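Local coordinates for protein short chain dehydrogenase (Salmonella typhi, PDB 3G1T) that probably catalyses a nicotinamide-cofactor-dependent oxidation or reduction of a substrate that is not identified, at residues 10-15 against 37-42; 144-149 against 231-236. All coordinates share one frame; numbering follows the deposited sequence.

Interaction 1: residues 10-15 against 37-42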
loop_
_atom_site.group_PDB
_atom_site.type_symbol
_atom_site.label_atom_id
_atom_site.label_comp_id
_atom_site.label_asym_id
_atom_site.label_seq_id
_atom_site.Cartn_x
_atom_site.Cartn_y
_atom_site.Cartn_z
ATOM N N ASP A 10 32.709 -8.540 15.692
ATOM C CA ASP A 10 31.830 -8.388 16.830
ATOM C C ASP A 10 30.952 -7.153 16.705
ATOM O O ASP A 10 30.393 -6.667 17.704
ATOM C CB ASP A 10 32.611 -8.391 18.153
ATOM C CG ASP A 10 33.611 -7.308 18.247
ATOM O OD1 ASP A 10 33.881 -6.646 17.232
ATOM O OD2 ASP A 10 34.101 -7.118 19.372
ATOM N N LEU A 11 30.734 -6.696 15.459
ATOM C CA LEU A 11 29.722 -5.601 15.249
ATOM C C LEU A 11 28.425 -5.756 16.040
ATOM O O LEU A 11 27.952 -4.748 16.626
ATOM C CB LEU A 11 29.393 -5.482 13.756
ATOM C CG LEU A 11 28.475 -4.322 13.292
ATOM C CD1 LEU A 11 29.246 -2.974 13.405
ATOM C CD2 LEU A 11 27.931 -4.580 11.918
ATOM N N LEU A 12 27.824 -6.969 16.022
ATOM C CA LEU A 12 26.471 -7.160 16.589
ATOM C C LEU A 12 26.498 -7.871 17.965
ATOM O O LEU A 12 25.495 -8.364 18.469
ATOM C CB LEU A 12 25.616 -7.919 15.521
ATOM C CG LEU A 12 25.461 -7.109 14.221
ATOM C CD1 LEU A 12 24.483 -8.005 13.294
ATOM C CD2 LEU A 12 24.924 -5.630 14.430
ATOM N N GLN A 13 27.677 -7.884 18.593
ATOM C CA GLN A 13 27.841 -8.695 19.799
ATOM C C GLN A 13 26.811 -8.321 20.831
ATOM O O GLN A 13 26.648 -7.121 21.215
ATOM C CB GLN A 13 29.249 -8.485 20.375
ATOM C CG GLN A 13 29.543 -9.444 21.526
ATOM C CD GLN A 13 29.496 -10.938 21.104
ATOM O OE1 GLN A 13 30.099 -11.392 20.079
ATOM N NE2 GLN A 13 28.768 -11.696 21.879
ATOM N N ASN A 14 26.088 -9.329 21.308
ATOM C CA ASN A 14 24.990 -9.190 22.284
ATOM C C ASN A 14 23.755 -8.458 21.825
ATOM O O ASN A 14 22.844 -8.233 22.660
ATOM C CB ASN A 14 25.448 -8.580 23.655
ATOM C CG ASN A 14 26.654 -9.229 24.219
ATOM O OD1 ASN A 14 26.818 -10.408 24.058
ATOM N ND2 ASN A 14 27.534 -8.453 24.923
ATOM N N ARG A 15 23.642 -8.159 20.524
ATOM C CA ARG A 15 22.412 -7.454 20.082
ATOM C C ARG A 15 21.371 -8.500 19.750
ATOM O O ARG A 15 21.685 -9.515 19.113
ATOM C CB ARG A 15 22.686 -6.508 18.925
ATOM C CG ARG A 15 23.730 -5.521 19.374
ATOM C CD ARG A 15 23.737 -4.360 18.490
ATOM N NE ARG A 15 22.623 -3.434 18.601
ATOM C CZ ARG A 15 22.462 -2.536 19.597
ATOM N NH1 ARG A 15 23.221 -2.494 20.702
ATOM N NH2 ARG A 15 21.461 -1.673 19.519
ATOM N N TYR A 37 28.243 -12.462 13.330
ATOM C CA TYR A 37 28.756 -11.178 13.846
ATOM C C TYR A 37 28.333 -10.949 15.291
ATOM O O TYR A 37 28.304 -9.806 15.704
ATOM C CB TYR A 37 28.345 -9.973 12.952
ATOM C CG TYR A 37 29.208 -9.926 11.697
ATOM C CD1 TYR A 37 30.290 -9.068 11.609
ATOM C CD2 TYR A 37 28.987 -10.837 10.651
ATOM C CE1 TYR A 37 31.138 -9.042 10.464
ATOM C CE2 TYR A 37 29.810 -10.845 9.498
ATOM C CZ TYR A 37 30.889 -9.948 9.420
ATOM O OH TYR A 37 31.697 -9.935 8.279
ATOM N N GLY A 38 28.037 -11.987 16.063
ATOM C CA GLY A 38 27.821 -11.871 17.552
ATOM C C GLY A 38 26.428 -11.627 18.039
ATOM O O GLY A 38 26.180 -11.682 19.269
ATOM N N ALA A 39 25.457 -11.524 17.101
ATOM C CA ALA A 39 24.028 -11.374 17.526
ATOM C C ALA A 39 23.409 -12.506 18.269
ATOM O O ALA A 39 23.776 -13.669 18.052
ATOM C CB ALA A 39 23.132 -11.024 16.336
ATOM N N THR A 40 22.442 -12.184 19.133
ATOM C CA THR A 40 21.537 -13.200 19.669
ATOM C C THR A 40 20.284 -13.182 18.749
ATOM O O THR A 40 19.476 -12.235 18.770
ATOM C CB THR A 40 21.135 -12.930 21.112
ATOM O OG1 THR A 40 22.286 -13.074 21.934
ATOM C CG2 THR A 40 20.062 -13.978 21.582
ATOM N N VAL A 41 20.163 -14.216 17.907
ATOM C CA VAL A 41 19.175 -14.149 16.818
ATOM C C VAL A 41 17.960 -14.923 17.307
ATOM O O VAL A 41 18.102 -15.887 18.053
ATOM C CB VAL A 41 19.789 -14.742 15.500
ATOM C CG1 VAL A 41 18.713 -14.888 14.437
ATOM C CG2 VAL A 41 20.935 -13.848 14.983
ATOM N N ILE A 42 16.787 -14.433 16.948
ATOM C CA ILE A 42 15.500 -15.054 17.184
ATOM C C ILE A 42 14.914 -15.219 15.795
ATOM O O ILE A 42 14.809 -14.262 14.980
ATOM C CB ILE A 42 14.578 -14.163 18.027
ATOM C CG1 ILE A 42 15.218 -13.852 19.394
ATOM C CG2 ILE A 42 13.317 -14.925 18.406
ATOM C CD1 ILE A 42 14.493 -12.623 20.017
#
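Tyr-37, just past the end of helix 25-36, turns its backbone carbonyl into the loop 10-15. Its O accepts the N-H of Leu-12 at 2.9 Å, with the donor nearly on the line of the C=O bond (164°). Leu-12 CB rests 3.3 Å from the same Tyr-37 O. Its CG, beside the backbone N (chi1 -62°), lies 4.3 Å from Tyr-37 CB. The Tyr-37 ring meets Leu-11 obliquely, CD1 lying 4.3 Å from Leu-11 CB.

Gly-38 takes a positive phi as the C-prime residue of a Schellman motif that ends the helix, a backbone conformation that by itself calls for glycine because of the preceding carbonyl. Gln-13 OE1 lies 3.4 Å from Gly-38 CA. The carbonyl of Gly-38 accepts from Asn-14 N, a donor well above the carbonyl plane. Gln-13 NE2 donates to Asn-14 OD1, linking the two side chains. Two overlapping turns, type I from Asp-10 and type II from Leu-12, present the backbone N-H groups of Leu-12 and Asn-14 in succession.

The contact joins the entrances of both strands, 16-19 and 40-45, of the first beta-alpha-beta unit of the Rossmann fold, at the end of the sheet remote from the glycine-rich loop. Ala-39 CB sits 3.5 Å from Arg-15 O and 4.1 Å from Leu-12 CB, and Tyr-34 of the helix packs on both side chains. At Thr-40 the backbone N donates to Arg-15 O at 2.8 Å, and the parallel pairing of the two strands continues through the bonds of Thr-40 and Ile-42 with Ile-17.

Interaction 2: residues 144-149 against 231-236. With MG (magnesium ion), chain B.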
loop_
_atom_site.group_PDB
_atom_site.type_symbol
_atom_site.label_atom_id
_atom_site.label_comp_id
_atom_site.label_asym_id
_atom_site.label_seq_id
_atom_site.Cartn_x
_atom_site.Cartn_y
_atom_site.Cartn_z
ATOM N N SER A 144 15.954 -0.905 23.376
ATOM C CA SER A 144 17.325 -0.874 22.824
ATOM C C SER A 144 18.020 0.514 22.986
ATOM O O SER A 144 17.344 1.563 22.917
ATOM C CB SER A 144 17.345 -1.246 21.321
ATOM O OG SER A 144 18.665 -1.230 20.753
ATOM N N ASP A 145 19.358 0.541 23.112
ATOM C CA ASP A 145 20.093 1.846 23.110
ATOM C C ASP A 145 20.112 2.443 21.683
ATOM O O ASP A 145 20.372 3.611 21.455
ATOM C CB ASP A 145 21.576 1.644 23.578
ATOM C CG ASP A 145 22.430 0.840 22.564
ATOM O OD1 ASP A 145 21.976 -0.287 22.155
ATOM O OD2 ASP A 145 23.525 1.326 22.084
ATOM N N ALA A 146 19.850 1.607 20.684
ATOM C CA ALA A 146 19.809 2.070 19.310
ATOM C C ALA A 146 19.088 0.999 18.444
ATOM O O ALA A 146 19.706 0.262 17.667
ATOM C CB ALA A 146 21.233 2.347 18.813
ATOM N N GLY A 147 17.777 0.951 18.569
ATOM C CA GLY A 147 16.969 -0.138 17.930
ATOM C C GLY A 147 16.917 0.097 16.422
ATOM O O GLY A 147 16.996 1.236 15.925
ATOM N N SER A 148 16.799 -0.998 15.658
ATOM C CA SER A 148 16.779 -0.842 14.141
ATOM C C SER A 148 15.681 -1.798 13.585
ATOM O O SER A 148 15.709 -3.000 13.851
ATOM C CB SER A 148 18.136 -1.202 13.532
ATOM O OG SER A 148 18.093 -1.097 12.092
ATOM N N LEU A 149 14.704 -1.222 12.909
ATOM C CA LEU A 149 13.531 -1.968 12.346
ATOM C C LEU A 149 13.702 -1.824 10.799
ATOM O O LEU A 149 13.912 -0.712 10.246
ATOM C CB LEU A 149 12.250 -1.257 12.815
ATOM C CG LEU A 149 10.907 -1.675 12.154
ATOM C CD1 LEU A 149 10.652 -3.137 12.503
ATOM C CD2 LEU A 149 9.820 -0.841 12.748
ATOM N N MET A 231 21.949 -3.056 10.903
ATOM C CA MET A 231 21.704 -3.498 12.296
ATOM C C MET A 231 22.772 -2.958 13.281
ATOM O O MET A 231 22.526 -2.896 14.480
ATOM C CB MET A 231 21.678 -5.040 12.362
ATOM C CG MET A 231 20.326 -5.668 11.842
ATOM S SD MET A 231 18.798 -5.055 12.669
ATOM C CE MET A 231 17.529 -5.635 11.555
ATOM N N GLY A 232 23.930 -2.562 12.730
ATOM C CA GLY A 232 25.139 -2.060 13.480
ATOM C C GLY A 232 25.095 -0.566 13.706
ATOM O O GLY A 232 24.369 0.229 13.037
ATOM N N ASP A 233 25.974 -0.138 14.605
ATOM C CA ASP A 233 25.889 1.257 14.997
ATOM C C ASP A 233 26.338 2.217 13.880
ATOM O O ASP A 233 26.098 3.433 14.033
ATOM C CB ASP A 233 26.823 1.496 16.206
ATOM C CG ASP A 233 26.236 0.979 17.494
ATOM O OD1 ASP A 233 25.039 0.666 17.560
ATOM O OD2 ASP A 233 27.028 0.881 18.477
ATOM N N ASP A 234 26.978 1.738 12.783
ATOM C CA ASP A 234 27.463 2.645 11.689
ATOM C C ASP A 234 26.327 3.327 10.926
ATOM O O ASP A 234 26.529 4.345 10.256
ATOM C CB ASP A 234 28.383 1.908 10.736
ATOM C CG ASP A 234 29.723 1.496 11.421
ATOM O OD1 ASP A 234 30.246 2.283 12.251
ATOM O OD2 ASP A 234 30.235 0.366 11.226
ATOM N N SER A 235 25.129 2.768 11.075
ATOM C CA SER A 235 23.944 3.316 10.370
ATOM C C SER A 235 23.046 4.137 11.333
ATOM O O SER A 235 21.922 4.487 10.969
ATOM C CB SER A 235 23.077 2.182 9.790
ATOM O OG SER A 235 22.596 1.323 10.816
ATOM N N ARG A 236 23.528 4.366 12.545
ATOM C CA ARG A 236 22.592 4.840 13.602
ATOM C C ARG A 236 21.986 6.218 13.281
ATOM O O ARG A 236 20.920 6.567 13.813
ATOM C CB ARG A 236 23.281 4.916 14.987
ATOM C CG ARG A 236 24.301 5.990 15.104
ATOM C CD ARG A 236 24.915 5.939 16.545
ATOM N NE ARG A 236 23.810 5.945 17.511
ATOM C CZ ARG A 236 23.811 5.236 18.644
ATOM N NH1 ARG A 236 24.892 4.550 19.036
ATOM N NH2 ARG A 236 22.757 5.265 19.412
HETATM MG MG MG B . 26.967 -0.165 20.243
HETATM O O HOH W 1 24.905 3.593 21.817
HETATM O O HOH W 2 24.900 0.403 20.257
HETATM O O HOH W 3 26.685 -1.925 19.372
#
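Arg-236 and Asp-145 both hold CG between the backbone N and the carbonyl carbon, the crowded position (chi1 69° and 68°); their charged ends stay apart and are bridged by water. The Arg-236 chain runs extended through chi2 and then bends at chi3 (-52°), and its guanidinium comes to lie with one face over Ala-146. The methyl CB of Ala-146 is 3.3 Å from Arg-236 NH2 and 3.9 Å from its CZ. Asp-145 O sits at the guanidinium edge, near its plane, but 3.5 Å from NH2, and is not hydrogen-bonded to it.

One water lies in the guanidinium plane, accepts from Arg-236 NH1 at 2.9 Å and donates to Asp-145 OD2 at 2.7 Å. A second water donates both to Asp-145 OD2 and to Asp-233 OD1 while binding a magnesium ion at 2.1 Å. Asp-233 reaches the same ion directly through OD2, at 2.0 Å, and a third water is also a ligand. The other carboxylate oxygen of Asp-145, OD1, is in a salt bridge with Arg-15.

Deeper in, the Met-231 chain, bent at chi2, brings SD to 4.0 Å from Ser-148 CB, while Ser-148 OG bonds to Leu-230 O. Met-231 thereby packs the chain at helix 224-231 against strand 147-152 of the Rossmann-fold sheet.

The carboxylates of Asp-145 and Asp-233 are thus brought near each other without touching, and their like charges are probably offset by the metal and the two arginines. Asp-145 is a second-shell residue here, holding a metal-bound water rather than the magnesium itself, and the metal would be expected to polarise that water's O-H bonds toward both carboxylates.

From the N terminus, interaction 1 closes first: the loop 10-15 is joined to 37-42 around strand 16-19 and helix 25-36, within the opening beta-alpha-beta crossover. Much later, interaction 2 closes a longer loop, which leaves along strand 147-152, passes through helix 165-185 and strand 190-196, and returns at the end of helix 224-231. The two follow in series, neither nested nor crossed, and reach the same parallel sheet, with strand 97-99 between strands 16-19 and 147-152. The centres of interactions 1 and 2 lie about 12 Å apart. Arg-15, through Asp-145, and Leu-12, packed on Met-231, link the N-terminal loop to both segments of interaction 2.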